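Local coordinates for 3-phytase (Klebsiella pneumoniae, PDB 2WNH), which probably hydrolyses phytate (inositol hexakisphosphate) as a 3-phytase of the histidine acid phosphatase family, at residues R24-E36 against T47-G60. The protein carries 3 engineered substitutions. Residues are numbered along the deposited sequence; the frame is centred on the assembly and turned at random.
Sequences RHGIRPPTAGNRE and TEWTTHDGELTGHG
Pro29 sits over one face of the Trp49 indole, with its CA 3.6 Å from the centroid of the six-membered ring and only 5° off the ring normal, which qualifies as a CH-pi contact over the face. Its CB adds a second touch toward the ring fusion, 3.5 Å from Trp49 CD2, and CD of Pro30 comes in obliquely, 3.8 Å from Trp49 NE1. Ile27 meets this indole differently, its CG2 reaching the edge at Trp49 CZ3; that methyl is anti to the backbone N, while the other branch carries CD1 to the edge of the His59 ring, 3.7 Å from its CD2. The backbone of Ile27 is fixed as well, since Thr57 N donates to Ile27 O almost straight (172° at the hydrogen), and a water bridges Ile27 N to Gly60 O.

In sequence, Arg24 to Pro30 reads RHGIRPP, a form of the RHGxRxP motif of histidine acid phosphatases with Ile27 and Pro29 at the variable positions, in which the histidine is the phosphate-accepting nucleophile; by that family precedent, His25 probably has this role. The motif loop following strand 14-24 packs here against the chain leading into helix 58-77.

Beyond the motif, Arg35 reaches back from helix 32-42. A bend at chi3 turns its guanidinium nearly coplanar with the Asp53 carboxylate, 12° apart, for a side-on pair: NE to OD2 of Asp53 at 2.7 Å, NH2 to OD1 of Asp53 at 3.0 Å, both on syn lone pairs. End-on, NH1 and NH2 share Thr47 O, leaving the guanidinium little freedom to rotate. Glu48 stacks over one face, where OE2 contributes charge without an N-H directed at it, and Glu39 gives NH1 a further salt bridge.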
loop_
_atom_site.group_PDB
_atom_site.type_symbol
_atom_site.label_atom_id
_atom_site.label_comp_id
_atom_site.label_asym_id
_atom_site.label_seq_id
_atom_site.Cartn_x
_atom_site.Cartn_y
_atom_site.Cartn_z
ATOM N N ARG B 24 12.116 26.262 9.898
ATOM C CA ARG B 24 11.466 26.821 11.073
ATOM C C ARG B 24 10.632 25.707 11.674
ATOM O O ARG B 24 10.168 24.802 10.956
ATOM C CB ARG B 24 10.538 27.999 10.686
ATOM C CG ARG B 24 9.997 28.746 11.907
ATOM C CD ARG B 24 8.931 29.789 11.556
ATOM N NE ARG B 24 8.309 30.285 12.807
ATOM C CZ ARG B 24 7.245 31.089 12.872
ATOM N NH1 ARG B 24 6.674 31.539 11.763
ATOM N NH2 ARG B 24 6.738 31.429 14.062
ATOM N N HIS B 25 10.413 25.774 12.980
ATOM C CA HIS B 25 9.416 24.887 13.586
ATOM C C HIS B 25 8.023 25.136 12.970
ATOM O O HIS B 25 7.786 26.157 12.306
ATOM C CB HIS B 25 9.420 25.069 15.102
ATOM C CG HIS B 25 9.114 26.465 15.529
ATOM N ND1 HIS B 25 7.853 27.017 15.440
ATOM C CD2 HIS B 25 9.917 27.428 16.048
ATOM C CE1 HIS B 25 7.890 28.263 15.887
ATOM N NE2 HIS B 25 9.130 28.536 16.259
ATOM N N GLY B 26 7.130 24.168 13.139
ATOM C CA GLY B 26 5.752 24.305 12.674
ATOM C C GLY B 26 4.915 25.192 13.586
ATOM O O GLY B 26 5.434 25.847 14.500
ATOM N N ILE B 27 3.611 25.212 13.317
ATOM C CA ILE B 27 2.672 26.068 14.053
ATOM C C ILE B 27 2.702 25.839 15.569
ATOM O O ILE B 27 2.692 24.708 16.044
ATOM C CB ILE B 27 1.236 25.885 13.503
ATOM C CG1 ILE B 27 1.206 26.198 11.995
ATOM C CG2 ILE B 27 0.206 26.715 14.316
ATOM C CD1 ILE B 27 0.024 25.569 11.288
ATOM N N ARG B 28 2.774 26.943 16.326
ATOM C CA ARG B 28 2.691 26.918 17.800
ATOM C C ARG B 28 1.678 27.988 18.235
ATOM O O ARG B 28 1.433 28.939 17.477
ATOM C CB ARG B 28 4.045 27.293 18.434
ATOM C CG ARG B 28 4.660 28.558 17.849
ATOM C CD ARG B 28 5.673 29.170 18.829
ATOM N NE ARG B 28 6.206 30.427 18.308
ATOM C CZ ARG B 28 5.542 31.582 18.300
ATOM N NH1 ARG B 28 4.314 31.679 18.822
ATOM N NH2 ARG B 28 6.126 32.663 17.779
ATOM N N PRO B 29 1.116 27.840 19.458
ATOM C CA PRO B 29 0.353 28.959 20.044
ATOM C C PRO B 29 1.370 30.031 20.416
ATOM O O PRO B 29 2.584 29.794 20.313
ATOM C CB PRO B 29 -0.243 28.352 21.318
ATOM C CG PRO B 29 -0.108 26.824 21.132
ATOM C CD PRO B 29 1.182 26.693 20.371
ATOM N N PRO B 30 0.900 31.205 20.887
ATOM C CA PRO B 30 1.865 32.193 21.378
ATOM C C PRO B 30 2.778 31.567 22.434
ATOM O O PRO B 30 2.375 30.648 23.134
ATOM C CB PRO B 30 0.961 33.266 22.043
ATOM C CG PRO B 30 -0.361 32.606 22.236
ATOM C CD PRO B 30 -0.490 31.658 21.063
ATOM N N THR B 31 3.997 32.064 22.587
ATOM C CA THR B 31 4.793 31.642 23.730
ATOM C C THR B 31 4.211 32.274 24.999
ATOM O O THR B 31 3.411 33.196 24.917
ATOM C CB THR B 31 6.234 32.088 23.600
ATOM O OG1 THR B 31 6.261 33.512 23.653
ATOM C CG2 THR B 31 6.836 31.637 22.256
ATOM N N ALA B 32 4.608 31.764 26.158
ATOM C CA ALA B 32 4.156 32.334 27.427
ATOM C C ALA B 32 4.437 33.837 27.489
ATOM O O ALA B 32 3.547 34.610 27.849
ATOM C CB ALA B 32 4.777 31.609 28.607
ATOM N N GLY B 33 5.652 34.240 27.100
ATOM C CA GLY B 33 6.030 35.651 27.046
ATOM C C GLY B 33 5.174 36.468 26.106
ATOM O O GLY B 33 4.726 37.575 26.464
ATOM N N ASN B 34 4.954 35.932 24.895
ATOM C CA ASN B 34 4.085 36.566 23.903
ATOM C C ASN B 34 2.708 36.824 24.494
ATOM O O ASN B 34 2.154 37.902 24.332
ATOM C CB ASN B 34 3.849 35.677 22.673
ATOM C CG ASN B 34 5.066 35.527 21.766
ATOM O OD1 ASN B 34 5.100 34.594 20.935
ATOM N ND2 ASN B 34 6.061 36.413 21.900
ATOM N N ARG B 35 2.139 35.812 25.138
ATOM C CA ARG B 35 0.790 35.939 25.698
ATOM C C ARG B 35 0.710 37.088 26.705
ATOM O O ARG B 35 -0.196 37.925 26.617
ATOM C CB ARG B 35 0.332 34.650 26.371
ATOM C CG ARG B 35 -1.078 34.757 26.963
ATOM C CD ARG B 35 -1.585 33.421 27.510
ATOM N NE ARG B 35 -1.723 32.402 26.467
ATOM C CZ ARG B 35 -2.727 32.325 25.602
ATOM N NH1 ARG B 35 -3.711 33.213 25.609
ATOM N NH2 ARG B 35 -2.744 31.345 24.717
ATOM N N GLU B 36 1.659 37.111 27.645
ATOM C CA GLU B 36 1.730 38.192 28.639
ATOM C C GLU B 36 1.649 39.547 27.957
ATOM O O GLU B 36 0.865 40.411 28.362
ATOM C CB GLU B 36 3.036 38.119 29.428
ATOM C CG GLU B 36 3.062 37.098 30.547
ATOM C CD GLU B 36 4.376 37.098 31.344
ATOM O OE1 GLU B 36 5.387 37.704 30.897
ATOM O OE2 GLU B 36 4.396 36.474 32.427
ATOM N N THR B 47 -7.338 33.700 23.126
ATOM C CA THR B 47 -7.663 32.279 23.104
ATOM C C THR B 47 -6.545 31.422 23.686
ATOM O O THR B 47 -5.363 31.638 23.404
ATOM C CB THR B 47 -7.966 31.827 21.672
ATOM O OG1 THR B 47 -9.061 32.599 21.165
ATOM C CG2 THR B 47 -8.302 30.319 21.597
ATOM N N GLU B 48 -6.948 30.477 24.526
ATOM C CA GLU B 48 -6.092 29.430 25.052
ATOM C C GLU B 48 -6.239 28.250 24.107
ATOM O O GLU B 48 -7.351 27.767 23.898
ATOM C CB GLU B 48 -6.551 29.037 26.457
ATOM C CG GLU B 48 -6.364 30.144 27.490
ATOM C CD GLU B 48 -4.918 30.318 27.911
ATOM O OE1 GLU B 48 -4.089 29.420 27.617
ATOM O OE2 GLU B 48 -4.601 31.358 28.538
ATOM N N TRP B 49 -5.128 27.802 23.525
ATOM C CA TRP B 49 -5.171 26.710 22.552
ATOM C C TRP B 49 -5.138 25.354 23.236
ATOM O O TRP B 49 -4.810 25.256 24.424
ATOM C CB TRP B 49 -4.008 26.802 21.562
ATOM C CG TRP B 49 -3.882 28.064 20.794
ATOM C CD1 TRP B 49 -4.229 29.323 21.199
ATOM C CD2 TRP B 49 -3.265 28.211 19.508
ATOM N NE1 TRP B 49 -3.886 30.239 20.235
ATOM C CE2 TRP B 49 -3.304 29.580 19.179
ATOM C CE3 TRP B 49 -2.699 27.307 18.589
ATOM C CZ2 TRP B 49 -2.792 30.082 17.965
ATOM C CZ3 TRP B 49 -2.181 27.804 17.393
ATOM C CH2 TRP B 49 -2.233 29.178 17.085
ATOM N N THR B 50 -5.470 24.299 22.488
ATOM C CA THR B 50 -5.454 22.949 23.043
ATOM C C THR B 50 -4.007 22.492 23.256
ATOM O O THR B 50 -3.738 21.610 24.052
ATOM C CB THR B 50 -6.219 21.958 22.150
ATOM O OG1 THR B 50 -7.560 22.428 21.977
ATOM C CG2 THR B 50 -6.305 20.575 22.812
ATOM N N THR B 51 -3.090 23.121 22.542
ATOM C CA THR B 51 -1.669 22.887 22.718
ATOM C C THR B 51 -1.121 23.865 23.759
ATOM O O THR B 51 -1.534 25.022 23.764
ATOM C CB THR B 51 -0.994 23.133 21.360
ATOM O OG1 THR B 51 -1.530 22.179 20.427
ATOM C CG2 THR B 51 0.501 22.959 21.432
ATOM N N HIS B 52 -0.199 23.412 24.617
ATOM C CA HIS B 52 0.496 24.333 25.549
ATOM C C HIS B 52 1.178 25.489 24.804
ATOM O O HIS B 52 1.775 25.284 23.756
ATOM C CB HIS B 52 1.543 23.574 26.358
ATOM C CG HIS B 52 0.962 22.472 27.176
ATOM N ND1 HIS B 52 0.168 22.710 28.279
ATOM C CD2 HIS B 52 1.019 21.129 27.034
ATOM C CE1 HIS B 52 -0.226 21.554 28.790
ATOM N NE2 HIS B 52 0.281 20.580 28.054
ATOM N N ASP B 53 1.133 26.697 25.369
ATOM C CA ASP B 53 1.831 27.845 24.762
ATOM C C ASP B 53 3.264 27.506 24.382
ATOM O O ASP B 53 3.989 26.858 25.156
ATOM C CB ASP B 53 1.855 29.053 25.720
ATOM C CG ASP B 53 0.516 29.767 25.794
ATOM O OD1 ASP B 53 -0.360 29.506 24.938
ATOM O OD2 ASP B 53 0.354 30.622 26.701
ATOM N N GLY B 54 3.651 27.904 23.175
ATOM C CA GLY B 54 5.020 27.647 22.687
ATOM C C GLY B 54 5.372 26.244 22.185
ATOM O O GLY B 54 6.502 26.032 21.724
ATOM N N GLU B 55 4.443 25.287 22.280
ATOM C CA GLU B 55 4.708 23.905 21.797
ATOM C C GLU B 55 4.121 23.683 20.402
ATOM O O GLU B 55 3.295 24.480 19.938
ATOM C CB GLU B 55 4.226 22.858 22.808
ATOM C CG GLU B 55 4.957 22.988 24.140
ATOM C CD GLU B 55 4.696 21.845 25.100
ATOM O OE1 GLU B 55 3.969 20.881 24.762
ATOM O OE2 GLU B 55 5.235 21.916 26.224
ATOM N N LEU B 56 4.585 22.639 19.702
ATOM C CA LEU B 56 4.098 22.395 18.330
ATOM C C LEU B 56 2.667 21.827 18.418
ATOM O O LEU B 56 2.418 20.841 19.132
ATOM C CB LEU B 56 4.997 21.393 17.600
ATOM C CG LEU B 56 4.590 21.024 16.157
ATOM C CD1 LEU B 56 4.828 22.182 15.211
ATOM C CD2 LEU B 56 5.359 19.778 15.656
ATOM N N THR B 57 1.733 22.440 17.696
ATOM C CA THR B 57 0.348 21.952 17.743
ATOM C C THR B 57 0.202 20.700 16.880
ATOM O O THR B 57 1.048 20.452 16.015
ATOM C CB THR B 57 -0.651 22.998 17.237
ATOM O OG1 THR B 57 -0.523 23.154 15.818
ATOM C CG2 THR B 57 -0.420 24.353 17.933
ATOM N N GLY B 58 -0.886 19.944 17.094
ATOM C CA GLY B 58 -1.121 18.740 16.298
ATOM C C GLY B 58 -1.295 19.115 14.832
ATOM O O GLY B 58 -0.746 18.467 13.939
ATOM N N HIS B 59 -2.072 20.163 14.569
ATOM C CA HIS B 59 -2.258 20.651 13.211
ATOM C C HIS B 59 -0.901 21.067 12.602
ATOM O O HIS B 59 -0.594 20.781 11.420
ATOM C CB HIS B 59 -3.256 21.815 13.233
ATOM C CG HIS B 59 -3.545 22.416 11.890
ATOM N ND1 HIS B 59 -4.744 22.209 11.239
ATOM C CD2 HIS B 59 -2.827 23.262 11.105
ATOM C CE1 HIS B 59 -4.744 22.892 10.103
ATOM N NE2 HIS B 59 -3.595 23.541 10.000
ATOM N N GLY B 60 -0.075 21.702 13.432
ATOM C CA GLY B 60 1.304 22.046 13.035
ATOM C C GLY B 60 2.102 20.815 12.641
ATOM O O GLY B 60 2.788 20.824 11.618
HETATM O O HOH W 1 3.159 23.625 10.858
#